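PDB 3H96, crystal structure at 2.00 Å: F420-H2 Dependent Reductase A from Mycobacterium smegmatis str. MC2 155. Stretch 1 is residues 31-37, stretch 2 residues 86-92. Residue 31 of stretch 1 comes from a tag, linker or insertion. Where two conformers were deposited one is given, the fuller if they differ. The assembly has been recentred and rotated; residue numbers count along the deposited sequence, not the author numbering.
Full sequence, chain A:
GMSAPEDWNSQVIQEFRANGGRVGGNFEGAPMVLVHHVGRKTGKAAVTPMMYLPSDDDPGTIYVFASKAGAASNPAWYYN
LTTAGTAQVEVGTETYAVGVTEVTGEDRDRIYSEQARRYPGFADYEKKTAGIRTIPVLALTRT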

# COMPACT_ATOMS: atom_id res chain seq x y z
N PRO A 31 -1.59 0.54 10.48
CA PRO A 31 -1.41 1.90 9.94
C PRO A 31 -2.04 1.91 8.59
O PRO A 31 -1.76 1.04 7.81
CB PRO A 31 0.12 2.01 9.79
CG PRO A 31 0.71 0.85 10.75
CD PRO A 31 -0.35 -0.25 10.40
N MSE A 32 -2.93 2.84 8.31
CA MSE A 32 -3.65 2.84 7.01
C MSE A 32 -3.29 4.02 6.16
O MSE A 32 -3.01 5.14 6.67
CB MSE A 32 -5.16 2.90 7.21
CG MSE A 32 -5.70 1.76 8.09
SE MSE A 32 -5.56 0.11 7.12
CE MSE A 32 -6.85 0.57 5.69
N VAL A 33 -3.36 3.81 4.87
CA VAL A 33 -3.24 4.89 3.92
C VAL A 33 -4.33 4.75 2.84
O VAL A 33 -4.67 3.63 2.43
CB VAL A 33 -1.81 4.90 3.33
CG1 VAL A 33 -1.50 3.53 2.62
CG2 VAL A 33 -1.68 6.02 2.34
N LEU A 34 -4.91 5.88 2.44
CA LEU A 34 -5.78 5.96 1.27
C LEU A 34 -4.94 6.51 0.13
O LEU A 34 -4.44 7.67 0.19
CB LEU A 34 -6.94 6.92 1.51
CG LEU A 34 -7.87 6.73 2.73
CD1 LEU A 34 -9.20 7.67 2.66
CD2 LEU A 34 -8.27 5.31 2.93
N VAL A 35 -4.76 5.66 -0.88
CA VAL A 35 -3.88 5.98 -2.01
C VAL A 35 -4.76 6.47 -3.14
O VAL A 35 -5.68 5.74 -3.60
CB VAL A 35 -3.09 4.75 -2.45
CG1 VAL A 35 -2.27 5.04 -3.75
CG2 VAL A 35 -2.24 4.16 -1.21
N HIS A 36 -4.52 7.69 -3.60
CA HIS A 36 -5.25 8.20 -4.77
C HIS A 36 -4.38 7.88 -5.97
O HIS A 36 -3.20 8.31 -6.00
CB HIS A 36 -5.45 9.74 -4.74
CG HIS A 36 -6.39 10.22 -3.69
ND1 HIS A 36 -6.18 10.02 -2.35
CD2 HIS A 36 -7.53 10.95 -3.79
CE1 HIS A 36 -7.16 10.56 -1.65
NE2 HIS A 36 -7.98 11.16 -2.51
N HIS A 37 -4.93 7.17 -6.94
CA HIS A 37 -4.19 6.77 -8.11
C HIS A 37 -5.07 6.98 -9.34
O HIS A 37 -6.30 7.26 -9.23
CB HIS A 37 -3.66 5.30 -8.01
CG HIS A 37 -4.71 4.29 -7.64
ND1 HIS A 37 -5.20 3.36 -8.54
CD2 HIS A 37 -5.39 4.09 -6.48
CE1 HIS A 37 -6.15 2.65 -7.96
NE2 HIS A 37 -6.26 3.05 -6.70
N THR A 86 4.12 9.52 -9.19
CA THR A 86 3.71 10.37 -8.08
C THR A 86 2.23 10.11 -7.82
O THR A 86 1.53 9.64 -8.70
CB THR A 86 3.86 11.90 -8.36
OG1 THR A 86 3.10 12.26 -9.51
CG2 THR A 86 5.31 12.33 -8.57
N ALA A 87 1.77 10.47 -6.62
CA ALA A 87 0.42 10.22 -6.16
C ALA A 87 0.07 11.19 -5.02
O ALA A 87 0.92 12.00 -4.62
CB ALA A 87 0.25 8.73 -5.65
N GLN A 88 -1.14 11.10 -4.54
CA GLN A 88 -1.60 11.78 -3.37
C GLN A 88 -2.07 10.69 -2.42
O GLN A 88 -2.71 9.77 -2.86
CB GLN A 88 -2.75 12.66 -3.73
CG GLN A 88 -3.12 13.70 -2.81
CD GLN A 88 -4.39 14.39 -3.21
OE1 GLN A 88 -4.96 15.02 -2.46
NE2 GLN A 88 -4.83 14.22 -4.44
N VAL A 89 -1.80 10.87 -1.15
CA VAL A 89 -2.29 9.93 -0.14
C VAL A 89 -2.92 10.66 1.08
O VAL A 89 -2.56 11.81 1.37
CB VAL A 89 -1.10 9.05 0.46
CG1 VAL A 89 -0.44 8.16 -0.64
CG2 VAL A 89 -0.03 9.92 1.12
N GLU A 90 -3.80 9.96 1.79
CA GLU A 90 -4.20 10.39 3.11
C GLU A 90 -3.59 9.42 4.13
O GLU A 90 -3.73 8.23 4.03
CB GLU A 90 -5.72 10.47 3.23
CG GLU A 90 -6.32 11.27 2.07
CD GLU A 90 -7.84 11.14 1.95
OE1 GLU A 90 -8.54 11.37 2.96
OE2 GLU A 90 -8.32 10.84 0.83
N VAL A 91 -2.88 9.97 5.10
CA VAL A 91 -2.24 9.20 6.18
C VAL A 91 -2.57 10.01 7.44
O VAL A 91 -2.34 11.21 7.46
CB VAL A 91 -0.69 9.09 5.98
CG1 VAL A 91 -0.09 8.24 7.12
CG2 VAL A 91 -0.36 8.44 4.61
N GLY A 92 -3.13 9.36 8.47
CA GLY A 92 -3.45 10.05 9.71
C GLY A 92 -4.54 11.05 9.37
O GLY A 92 -5.47 10.73 8.66
O HOH W 1 -3.50 6.55 8.83

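Residues 32-37 and 86-91 lie side by side as antiparallel strands, their axes 157° apart in direction and 4.7 Å at closest approach. Pro31, a tag residue, stays out of the contact. At Met32, modelled as selenomethionine, a water takes over where direct strand pairing gives out: its oxygen lies 2.6 Å from Met32 O and accepts from Gly92 N at 2.9 Å. Gly92, with its positive phi, follows the end of the second strand.

Val33 begins the apolar face. Its CG2 sits 3.6 Å from Val89 CB and equally 3.6 Å from Val91 CG2, so one methyl bridges two valines that alternate onto the same side.

Leu34 supplies the backbone clamp. Leu34 N donates to Glu90 O (3.1 Å) and Glu90 N returns the bond to Leu34 O (2.9 Å), both nearly straight. Leu34 O also receives a CA-H contact from Val89 CA at 3.1 Å.

Val35 turns back to the valine face, more loosely: its CG2 is 4.4 Å from Val89 CG1.

His36 N then donates to Gln88 O (2.9 Å). On the face shared with Leu34, Gln88 and Glu90, the His36 ring has Gln88 NE2 over one face and Glu90 OE2 at its edge. The rule is alternation: beta-branched valines pack one face, while on the other Gln88 and Glu90 meet the His36 ring, and Leu34 CD1 lies 3.8 Å from Glu90 OE2.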